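Local atomic coordinates of 3-hexulose-6-phosphate synthase (Mycobacterium gastri, PDB entry 3AJX), a protein that belongs to the orotidine 5'-phosphate decarboxylase/HUMPS family of TIM-barrel enzymes and carries a bound magnesium ion. Residues A192-P195 and A196-A199; L9-T12 and E13-L16; A15-L18 and A19-A23; E69-I72 and A73-G77. The protein carries 1 engineered substitution. One frame throughout, in Å; residues are numbered along the deposited sequence.

Contact 1 of 4, residues A192-P195 and A196-A199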
ATOM      1  N   ALA A 192     -17.273   9.710  15.565  1.00 13.66           N
ATOM      2  CA  ALA A 192     -18.377  10.067  16.453  1.00 14.20           C
ATOM      3  C   ALA A 192     -17.926  10.689  17.773  1.00 15.02           C
ATOM      4  O   ALA A 192     -16.819  10.435  18.248  1.00 16.25           O
ATOM      5  CB  ALA A 192     -19.230   8.837  16.728  1.00 13.36           C
ATOM      6  N   ALA A 193     -18.794  11.506  18.364  1.00 17.30           N
ATOM      7  CA  ALA A 193     -18.478  12.140  19.639  1.00 16.65           C
ATOM      8  C   ALA A 193     -18.446  11.055  20.707  1.00 16.26           C
ATOM      9  O   ALA A 193     -17.730  11.163  21.703  1.00 17.75           O
ATOM     10  CB  ALA A 193     -19.535  13.189  19.987  1.00 20.41           C
ATOM     11  N   ASP A 194     -19.222   9.999  20.476  1.00 15.31           N
ATOM     12  CA  ASP A 194     -19.313   8.873  21.400  1.00 14.54           C
ATOM     13  C   ASP A 194     -19.061   7.565  20.641  1.00 14.32           C
ATOM     14  O   ASP A 194     -19.999   6.842  20.300  1.00 13.65           O
ATOM     15  CB  ASP A 194     -20.704   8.851  22.034  1.00 14.57           C
ATOM     16  CG  ASP A 194     -20.819   7.857  23.165  1.00 16.83           C
ATOM     17  OD1 ASP A 194     -19.853   7.101  23.404  1.00 16.57           O
ATOM     18  OD2 ASP A 194     -21.885   7.828  23.814  1.00 14.98           O
ATOM     19  N   PRO A 195     -17.786   7.245  20.368  1.00 13.03           N
ATOM     20  CA  PRO A 195     -17.411   6.024  19.644  1.00 13.37           C
ATOM     21  C   PRO A 195     -17.967   4.727  20.235  1.00 13.83           C
ATOM     22  O   PRO A 195     -18.402   3.838  19.500  1.00 12.95           O
ATOM     23  CB  PRO A 195     -15.884   6.062  19.676  1.00 13.60           C
ATOM     24  CG  PRO A 195     -15.596   7.536  19.652  1.00 15.16           C
ATOM     25  CD  PRO A 195     -16.598   8.068  20.654  1.00 14.10           C
ATOM     26  N   ALA A 196     -17.947   4.620  21.559  1.00 13.92           N
ATOM     27  CA  ALA A 196     -18.446   3.424  22.229  1.00 14.50           C
ATOM     28  C   ALA A 196     -19.917   3.182  21.911  1.00 14.93           C
ATOM     29  O   ALA A 196     -20.309   2.068  21.556  1.00 15.00           O
ATOM     30  CB  ALA A 196     -18.252   3.550  23.734  1.00 16.21           C
ATOM     31  N   ALA A 197     -20.733   4.224  22.040  1.00 14.53           N
ATOM     32  CA  ALA A 197     -22.160   4.098  21.762  1.00 15.24           C
ATOM     33  C   ALA A 197     -22.405   3.812  20.285  1.00 14.32           C
ATOM     34  O   ALA A 197     -23.326   3.074  19.936  1.00 15.97           O
ATOM     35  CB  ALA A 197     -22.893   5.372  22.185  1.00 15.58           C
ATOM     36  N   ALA A 198     -21.583   4.401  19.419  1.00 13.24           N
ATOM     37  CA  ALA A 198     -21.727   4.190  17.981  1.00 12.81           C
ATOM     38  C   ALA A 198     -21.486   2.726  17.640  1.00 12.31           C
ATOM     39  O   ALA A 198     -22.215   2.136  16.840  1.00 13.05           O
ATOM     40  CB  ALA A 198     -20.744   5.076  17.218  1.00 12.43           C
ATOM     41  N   ALA A 199     -20.458   2.142  18.251  1.00 12.15           N
ATOM     42  CA  ALA A 199     -20.128   0.744  18.006  1.00 13.21           C
ATOM     43  C   ALA A 199     -21.245  -0.145  18.538  1.00 14.50           C
ATOM     44  O   ALA A 199     -21.649  -1.104  17.882  1.00 13.85           O
ATOM     45  CB  ALA A 199     -18.799   0.385  18.674  1.00 13.00           C
TER
HETATM   46  O   HOH W   1     -17.177   6.624  23.608  1.00 17.15           O

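Contact 2 of 4, residues L9-T12 and E13-L16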
ATOM      1  N   LEU A   9      -6.769   5.837  12.032  1.00 14.56           N
ATOM      2  CA  LEU A   9      -6.200   6.982  12.729  1.00 14.68           C
ATOM      3  C   LEU A   9      -4.695   7.051  12.472  1.00 14.76           C
ATOM      4  O   LEU A   9      -4.163   6.254  11.697  1.00 14.73           O
ATOM      5  CB  LEU A   9      -6.491   6.878  14.227  1.00 16.22           C
ATOM      6  CG  LEU A   9      -7.990   6.841  14.558  1.00 17.31           C
ATOM      7  CD1 LEU A   9      -8.185   6.731  16.060  1.00 17.44           C
ATOM      8  CD2 LEU A   9      -8.666   8.094  14.017  1.00 17.83           C
ATOM      9  N   LEU A  10      -4.002   7.983  13.120  1.00 13.24           N
ATOM     10  CA  LEU A  10      -2.571   8.138  12.866  1.00 12.33           C
ATOM     11  C   LEU A  10      -1.585   7.886  14.004  1.00 12.11           C
ATOM     12  O   LEU A  10      -0.381   8.076  13.823  1.00 14.65           O
ATOM     13  CB  LEU A  10      -2.307   9.527  12.282  1.00 12.66           C
ATOM     14  CG  LEU A  10      -3.050   9.864  10.985  1.00 13.75           C
ATOM     15  CD1 LEU A  10      -2.702  11.283  10.560  1.00 15.26           C
ATOM     16  CD2 LEU A  10      -2.676   8.870   9.892  1.00 16.19           C
ATOM     17  N   SER A  11      -2.065   7.468  15.170  1.00 12.01           N
ATOM     18  CA  SER A  11      -1.147   7.203  16.275  1.00 11.58           C
ATOM     19  C   SER A  11      -1.558   5.977  17.068  1.00 12.22           C
ATOM     20  O   SER A  11      -2.743   5.652  17.164  1.00 13.56           O
ATOM     21  CB  SER A  11      -1.062   8.413  17.217  1.00 14.46           C
ATOM     22  OG  SER A  11      -2.232   8.543  18.005  1.00 14.91           O
ATOM     23  N   THR A  12      -0.565   5.298  17.633  1.00 12.78           N
ATOM     24  CA  THR A  12      -0.799   4.106  18.438  1.00 14.52           C
ATOM     25  C   THR A  12      -1.625   4.476  19.667  1.00 15.29           C
ATOM     26  O   THR A  12      -2.510   3.732  20.086  1.00 14.18           O
ATOM     27  CB  THR A  12       0.534   3.483  18.894  1.00 15.32           C
ATOM     28  OG1 THR A  12       1.285   3.073  17.744  1.00 15.64           O
ATOM     29  CG2 THR A  12       0.283   2.280  19.793  1.00 15.91           C
ATOM     30  N   GLU A  13      -1.328   5.634  20.241  1.00 16.89           N
ATOM     31  CA  GLU A  13      -2.052   6.107  21.414  1.00 16.99           C
ATOM     32  C   GLU A  13      -3.542   6.224  21.092  1.00 15.38           C
ATOM     33  O   GLU A  13      -4.389   5.729  21.833  1.00 15.25           O
ATOM     34  CB  GLU A  13      -1.509   7.469  21.853  1.00 19.94           C
ATOM     35  CG  GLU A  13      -0.065   7.459  22.350  1.00 25.38           C
ATOM     36  CD  GLU A  13       0.931   6.953  21.316  1.00 27.54           C
ATOM     37  OE1 GLU A  13       0.914   7.445  20.167  1.00 24.82           O
ATOM     38  OE2 GLU A  13       1.740   6.063  21.660  1.00 31.10           O
ATOM     39  N   ALA A  14      -3.852   6.874  19.974  1.00 14.47           N
ATOM     40  CA  ALA A  14      -5.238   7.060  19.551  1.00 14.05           C
ATOM     41  C   ALA A  14      -5.913   5.726  19.248  1.00 14.24           C
ATOM     42  O   ALA A  14      -7.077   5.517  19.594  1.00 13.64           O
ATOM     43  CB  ALA A  14      -5.291   7.959  18.319  1.00 14.92           C
ATOM     44  N   ALA A  15      -5.179   4.831  18.595  1.00 13.48           N
ATOM     45  CA  ALA A  15      -5.707   3.519  18.241  1.00 12.01           C
ATOM     46  C   ALA A  15      -6.040   2.705  19.487  1.00 12.55           C
ATOM     47  O   ALA A  15      -7.094   2.075  19.561  1.00 12.53           O
ATOM     48  CB  ALA A  15      -4.702   2.768  17.366  1.00 12.48           C
ATOM     49  N   LEU A  16      -5.139   2.718  20.464  1.00 12.71           N
ATOM     50  CA  LEU A  16      -5.356   1.981  21.706  1.00 13.63           C
ATOM     51  C   LEU A  16      -6.540   2.539  22.490  1.00 14.26           C
ATOM     52  O   LEU A  16      -7.346   1.784  23.035  1.00 13.40           O
ATOM     53  CB  LEU A  16      -4.101   2.033  22.575  1.00 13.75           C
ATOM     54  CG  LEU A  16      -2.919   1.169  22.138  1.00 15.77           C
ATOM     55  CD1 LEU A  16      -1.731   1.448  23.045  1.00 16.50           C
ATOM     56  CD2 LEU A  16      -3.304  -0.303  22.197  1.00 14.42           C
TER

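Contact 3 of 4, residues A15-L18 and A19-A23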
ATOM      1  N   ALA A  15      -5.179   4.831  18.595  1.00 13.48           N
ATOM      2  CA  ALA A  15      -5.707   3.519  18.241  1.00 12.01           C
ATOM      3  C   ALA A  15      -6.040   2.705  19.487  1.00 12.55           C
ATOM      4  O   ALA A  15      -7.094   2.075  19.561  1.00 12.53           O
ATOM      5  CB  ALA A  15      -4.702   2.768  17.366  1.00 12.48           C
ATOM      6  N   LEU A  16      -5.139   2.718  20.464  1.00 12.71           N
ATOM      7  CA  LEU A  16      -5.356   1.981  21.706  1.00 13.63           C
ATOM      8  C   LEU A  16      -6.540   2.539  22.490  1.00 14.26           C
ATOM      9  O   LEU A  16      -7.346   1.784  23.035  1.00 13.40           O
ATOM     10  CB  LEU A  16      -4.101   2.033  22.575  1.00 13.75           C
ATOM     11  CG  LEU A  16      -2.919   1.169  22.138  1.00 15.77           C
ATOM     12  CD1 LEU A  16      -1.731   1.448  23.045  1.00 16.50           C
ATOM     13  CD2 LEU A  16      -3.304  -0.303  22.197  1.00 14.42           C
ATOM     14  N   GLU A  17      -6.645   3.864  22.555  1.00 15.26           N
ATOM     15  CA  GLU A  17      -7.747   4.480  23.277  1.00 17.03           C
ATOM     16  C   GLU A  17      -9.076   4.117  22.628  1.00 17.07           C
ATOM     17  O   GLU A  17     -10.038   3.786  23.320  1.00 16.30           O
ATOM     18  CB  GLU A  17      -7.580   6.003  23.317  1.00 19.43           C
ATOM     19  CG  GLU A  17      -8.766   6.727  23.943  1.00 26.05           C
ATOM     20  CD  GLU A  17      -8.493   8.198  24.195  1.00 30.50           C
ATOM     21  OE1 GLU A  17      -9.447   8.929  24.547  1.00 33.08           O
ATOM     22  OE2 GLU A  17      -7.326   8.621  24.050  1.00 32.53           O
ATOM     23  N   LEU A  18      -9.128   4.166  21.299  1.00 14.48           N
ATOM     24  CA  LEU A  18     -10.354   3.832  20.584  1.00 14.64           C
ATOM     25  C   LEU A  18     -10.701   2.362  20.761  1.00 14.53           C
ATOM     26  O   LEU A  18     -11.847   2.018  21.050  1.00 14.16           O
ATOM     27  CB  LEU A  18     -10.215   4.143  19.090  1.00 13.44           C
ATOM     28  CG  LEU A  18     -11.463   3.835  18.258  1.00 13.38           C
ATOM     29  CD1 LEU A  18     -12.639   4.649  18.780  1.00 13.21           C
ATOM     30  CD2 LEU A  18     -11.209   4.153  16.795  1.00 12.80           C
ATOM     31  N   ALA A  19      -9.709   1.495  20.586  1.00 14.13           N
ATOM     32  CA  ALA A  19      -9.931   0.060  20.730  1.00 14.36           C
ATOM     33  C   ALA A  19     -10.469  -0.262  22.121  1.00 15.02           C
ATOM     34  O   ALA A  19     -11.306  -1.147  22.280  1.00 13.92           O
ATOM     35  CB  ALA A  19      -8.632  -0.702  20.477  1.00 15.32           C
ATOM     36  N   GLY A  20      -9.986   0.460  23.127  1.00 15.54           N
ATOM     37  CA  GLY A  20     -10.444   0.220  24.483  1.00 17.32           C
ATOM     38  C   GLY A  20     -11.917   0.533  24.677  1.00 18.10           C
ATOM     39  O   GLY A  20     -12.603  -0.131  25.456  1.00 18.88           O
ATOM     40  N   LYS A  21     -12.405   1.542  23.962  1.00 17.59           N
ATOM     41  CA  LYS A  21     -13.801   1.961  24.068  1.00 17.64           C
ATOM     42  C   LYS A  21     -14.794   1.126  23.263  1.00 16.72           C
ATOM     43  O   LYS A  21     -15.964   1.026  23.635  1.00 16.59           O
ATOM     44  CB  LYS A  21     -13.945   3.420  23.629  1.00 20.60           C
ATOM     45  CG  LYS A  21     -13.097   4.406  24.405  1.00 24.47           C
ATOM     46  CD  LYS A  21     -13.332   5.816  23.899  1.00 27.31           C
ATOM     47  CE  LYS A  21     -12.484   6.825  24.655  1.00 30.44           C
ATOM     48  NZ  LYS A  21     -12.727   8.214  24.176  1.00 32.27           N
ATOM     49  N   VAL A  22     -14.340   0.526  22.166  1.00 15.59           N
ATOM     50  CA  VAL A  22     -15.240  -0.248  21.313  1.00 13.78           C
ATOM     51  C   VAL A  22     -15.007  -1.756  21.229  1.00 14.16           C
ATOM     52  O   VAL A  22     -15.841  -2.473  20.681  1.00 13.80           O
ATOM     53  CB  VAL A  22     -15.227   0.309  19.863  1.00 12.78           C
ATOM     54  CG1 VAL A  22     -15.493   1.802  19.883  1.00 13.01           C
ATOM     55  CG2 VAL A  22     -13.888   0.012  19.191  1.00 13.59           C
ATOM     56  N   ALA A  23     -13.891  -2.237  21.771  1.00 13.99           N
ATOM     57  CA  ALA A  23     -13.551  -3.660  21.717  1.00 15.89           C
ATOM     58  C   ALA A  23     -14.685  -4.622  22.070  1.00 16.88           C
ATOM     59  O   ALA A  23     -14.908  -5.617  21.376  1.00 15.11           O
ATOM     60  CB  ALA A  23     -12.349  -3.935  22.615  1.00 17.55           C
TER

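Contact 4 of 4, residues E69-I72 and A73-G77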
ATOM      1  N   GLU A  69       5.437  -9.274   3.242  1.00  8.26           N
ATOM      2  CA  GLU A  69       4.573  -8.357   3.977  1.00  7.90           C
ATOM      3  C   GLU A  69       3.575  -9.091   4.862  1.00  7.86           C
ATOM      4  O   GLU A  69       3.292  -8.661   5.980  1.00  8.02           O
ATOM      5  CB  GLU A  69       3.836  -7.408   3.019  1.00  8.04           C
ATOM      6  CG  GLU A  69       4.752  -6.362   2.395  1.00 10.29           C
ATOM      7  CD  GLU A  69       4.018  -5.107   1.952  1.00 11.75           C
ATOM      8  OE1 GLU A  69       2.828  -4.944   2.301  1.00 11.50           O
ATOM      9  OE2 GLU A  69       4.645  -4.272   1.265  1.00 13.42           O
ATOM     10  N   ALA A  70       3.045 -10.205   4.376  1.00  7.78           N
ATOM     11  CA  ALA A  70       2.097 -10.967   5.172  1.00  7.59           C
ATOM     12  C   ALA A  70       2.827 -11.534   6.388  1.00  8.34           C
ATOM     13  O   ALA A  70       2.355 -11.422   7.519  1.00 10.05           O
ATOM     14  CB  ALA A  70       1.503 -12.098   4.346  1.00  8.03           C
ATOM     15  N   ASP A  71       3.993 -12.124   6.150  1.00  8.55           N
ATOM     16  CA  ASP A  71       4.758 -12.722   7.230  1.00  8.58           C
ATOM     17  C   ASP A  71       5.112 -11.757   8.357  1.00  9.45           C
ATOM     18  O   ASP A  71       4.910 -12.074   9.530  1.00  9.09           O
ATOM     19  CB  ASP A  71       6.041 -13.352   6.690  1.00  9.43           C
ATOM     20  CG  ASP A  71       6.547 -14.474   7.574  1.00 10.87           C
ATOM     21  OD1 ASP A  71       5.790 -15.445   7.787  1.00  9.43           O
ATOM     22  OD2 ASP A  71       7.694 -14.389   8.057  1.00 11.11           O
ATOM     23  N   ILE A  72       5.636 -10.585   8.023  1.00  8.62           N
ATOM     24  CA  ILE A  72       6.012  -9.655   9.080  1.00  8.28           C
ATOM     25  C   ILE A  72       4.803  -9.143   9.859  1.00  8.16           C
ATOM     26  O   ILE A  72       4.895  -8.901  11.065  1.00  9.67           O
ATOM     27  CB  ILE A  72       6.871  -8.476   8.535  1.00  8.27           C
ATOM     28  CG1 ILE A  72       6.067  -7.618   7.552  1.00  8.39           C
ATOM     29  CG2 ILE A  72       8.135  -9.033   7.880  1.00  9.13           C
ATOM     30  CD1 ILE A  72       6.862  -6.440   6.990  1.00 10.86           C
ATOM     31  N   ALA A  73       3.662  -8.998   9.187  1.00  8.44           N
ATOM     32  CA  ALA A  73       2.450  -8.535   9.858  1.00  7.41           C
ATOM     33  C   ALA A  73       1.917  -9.634  10.785  1.00  7.95           C
ATOM     34  O   ALA A  73       1.495  -9.361  11.913  1.00  8.18           O
ATOM     35  CB  ALA A  73       1.392  -8.146   8.824  1.00  8.01           C
ATOM     36  N   PHE A  74       1.933 -10.877  10.310  1.00  7.89           N
ATOM     37  CA  PHE A  74       1.473 -12.005  11.119  1.00  9.62           C
ATOM     38  C   PHE A  74       2.362 -12.160  12.347  1.00 10.26           C
ATOM     39  O   PHE A  74       1.872 -12.357  13.461  1.00 10.06           O
ATOM     40  CB  PHE A  74       1.508 -13.303  10.302  1.00  9.18           C
ATOM     41  CG  PHE A  74       0.399 -13.423   9.289  1.00  9.13           C
ATOM     42  CD1 PHE A  74       0.646 -13.989   8.041  1.00  8.83           C
ATOM     43  CD2 PHE A  74      -0.891 -12.997   9.587  1.00  8.92           C
ATOM     44  CE1 PHE A  74      -0.373 -14.128   7.106  1.00 10.11           C
ATOM     45  CE2 PHE A  74      -1.923 -13.135   8.654  1.00  8.92           C
ATOM     46  CZ  PHE A  74      -1.661 -13.702   7.412  1.00  9.67           C
ATOM     47  N   LYS A  75       3.671 -12.066  12.141  1.00 10.36           N
ATOM     48  CA  LYS A  75       4.618 -12.205  13.238  1.00 10.19           C
ATOM     49  C   LYS A  75       4.470 -11.081  14.253  1.00 10.06           C
ATOM     50  O   LYS A  75       4.779 -11.256  15.433  1.00 11.18           O
ATOM     51  CB  LYS A  75       6.049 -12.252  12.696  1.00 11.47           C
ATOM     52  CG  LYS A  75       6.375 -13.580  12.022  1.00 13.59           C
ATOM     53  CD  LYS A  75       7.821 -13.669  11.564  1.00 12.73           C
ATOM     54  CE  LYS A  75       8.138 -15.086  11.095  1.00 17.69           C
ATOM     55  NZ  LYS A  75       9.588 -15.281  10.811  1.00 17.30           N
ATOM     56  N   ALA A  76       3.980  -9.933  13.791  1.00  9.95           N
ATOM     57  CA  ALA A  76       3.782  -8.781  14.662  1.00  9.34           C
ATOM     58  C   ALA A  76       2.491  -8.907  15.472  1.00 10.29           C
ATOM     59  O   ALA A  76       2.204  -8.063  16.321  1.00 11.65           O
ATOM     60  CB  ALA A  76       3.760  -7.496  13.838  1.00  8.62           C
ATOM     61  N   GLY A  77       1.706  -9.949  15.199  1.00  9.39           N
ATOM     62  CA  GLY A  77       0.478 -10.157  15.949  1.00 10.52           C
ATOM     63  C   GLY A  77      -0.828 -10.133  15.178  1.00 10.94           C
ATOM     64  O   GLY A  77      -1.892 -10.369  15.754  1.00 10.12           O
TER

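Contact 1 of 4, residues A192-P195 and A196-A199
Asp194 OD1 takes a weak bond from Ala197 N and a stronger one from a water at the start of a helix. The backbone N of Ala197 lies 3.3 Å from Asp194 OD1, a long bond although its N-H points almost straight at the oxygen (167°). A water molecule donates to Asp194 OD1 at 2.7 Å and in turn accepts from Ala196 N, so one carboxylate oxygen serves two successive amides of the first turn, one directly and one through the water. With CG anti to the backbone N (chi1 -171°), the carboxylate is swung forward over that turn. Asp194 OD2, the other branch, lies against the methyl of Ala197, 3.1 Å from its CB, a tight approach of oxygen to carbon. The main chain of the same aspartate also takes part: Asp194 O receives Ala198 N at 3.0 Å. One residue on, Pro195 O accepts from Ala199 N at 2.9 Å, which carries the regular helical pattern forward. Ala192 CB meets Ala198 CB at 4.1 Å, a light apolar touch where the incoming loop passes the helix. Pro195 and Ala199 also pack on Leu18 and Val22 of helix 12-22. Asp194 is thus an N-cap residue followed by proline in the first turn, opening helix 195-204, the last helix of the barrel's outer layer.

Contact 2 of 4, residues L9-T12 and E13-L16
Ser11 and Ala14 meet at the head of a helix, where three hydrogen bonds join the segments, one of them a capping bond from Ala14 N to Ser11 OG. This bond is 3.0 Å long from Ala14 N to Ser11 OG, with an N-H...O angle of 156°. The hydroxyl gets there because its torsion tucks OG in above the main chain, flanked by its own N and C (chi1 74°); it also lies close to the methyl of Ala14. Two main-chain bonds continue the turn, Ala15 N to Ser11 O at 2.9 Å and Leu16 N to Thr12 O at 2.8 Å. Ser11 is therefore the N-cap of helix 12-22, the first helix after strand 2-7 in a TIM barrel, and its hydroxyl and carbonyl each receive an amide of the opening turn. Outside the two segments, Thr12 N is hydrogen-bonded to Glu39 OE2, on helix 33-39.

Apolar touches fall on two sides of the turn. From the loop, Leu9 sends CD1 against the methyl of Ala14, 3.9 Å from its CB. Elsewhere Thr12 and Leu16 run alongside each other in the same direction, with Thr12 CG2 3.9 Å from Leu16 CD1; both side chains also pack on helix 42-50.

Charge enters with Glu13, whose chain bends at chi2 (59°) and folds back, bringing Glu13 OE1 to 3.7 Å from Ser11 CB. Glu13 lies beside Glu39 near the helix start, where the helix end might ease the gathering of negative charge.

Contact 3 of 4, residues A15-L18 and A19-A23
Ala15 gives its carbonyl to the next turn of the helix: Ala19 N binds Ala15 O at 2.9 Å, and the methyl of Ala19 leans over the same oxygen. Leu16 does likewise for Gly20, whose N lies 3.0 Å from Leu16 O. At Glu17 the side chain joins in. A chi1 of 175° turns CG away from the backbone N, and the extended chain runs next to that of Lys21 in the same direction. Glu17 OE1 and Lys21 NZ end 3.4 Å apart, a salt bridge whose hydrogen bond is weak, laid along an exposed flank; Lys21 CE passes 3.8 Å from Glu17 CG. The lysine stem also lies on the main chain, its CG 3.3 Å from Glu17 O. Leu18 comes last, with its carbonyl shared by two amides: Val22 N donates to Leu18 O at 3.1 Å, while Lys21 N makes weak bonds to both Leu18 O and Glu17 O. On the buried side, Leu18 CD1 and Val22 CG1 meet at 4.2 Å, the two side chains crossing at a slant. Leu18 packs further on Ile7 of strand 2-7 and Tyr190, and Val22 on Ile189, the last two partners both on helix 187-190. One flank charged and the other aliphatic, helix 12-22 is the amphipathic connection of a beta-alpha-beta crossover, running between strands 2-7 and 28-31 on the outside of a TIM barrel.

Contact 4 of 4, residues E69-I72 and A73-G77
Chi1 of -154° carries the carboxylate of Asp71 away from its own backbone N and toward the next turn, while Lys75, with chi1 of -74° and a fully extended chain, brings its ammonium group back to meet it. The two side chains cross at an angle, and Asp71 OD2 stands 3.5 Å from Lys75 NZ in a salt bridge. Asp71 OD2 is closer still to Lys75 CE, at 3.1 Å, so the carboxylate lies against the end of the aliphatic stem as well as the charge. The other oxygen, OD1, is hydrogen-bonded to NE2 of His102 on helix 89-102, which leaves the two branches with separate partners.

On another face of the helix, the Phe74 ring comes obliquely against the main chain of the preceding turn, its CD1 3.1 Å from Ala70 O; its CE1 reaches the methyl of Ala70 at 3.9 Å. Ala70 and Phe74 are buried against Val81 of strand 80-84 and alanines of helix 89-102. Helix 66-75 is the crossover of the beta-alpha-beta unit that joins strands 55-62 and 80-84 of the TIM barrel.

Glu69 turns elsewhere: its OE1 binds Thr62 OG1 and forms a salt bridge with Lys37 of the second subunit.

In the main chain, Phe74 N binds Ala70 O at 2.9 Å and Lys75 N binds Asp71 O at 2.9 Å. A weak bond from Ala76 N to Ile72 O follows. Gly77 then takes positive phi (119°) and donates its N to Phe74 O, closing the helix in a Schellman motif.

Contacts 2 and 3 share Ala15 and Leu16 and follow helix 12-22 from its start toward its end. Contact 1 opens helix 195-204, which packs against that helix: Pro195 CB lies 3.7 Å from Leu18 CD1 of contact 3. Contact 4 stands apart, its centre about 21 Å from that of contact 3, on helix 66-75. Contacts 1 and 2 are surface helix starts, one capped by a carboxylate with a water, the other by a hydroxyl. Contacts 3 and 4, partly buried, each carry an acid-lysine salt bridge one turn apart, with apolar packing on another side; contact 4 adds a Schellman motif. It reaches the second subunit through a salt bridge of Glu69, contact 2 through packing of Leu10.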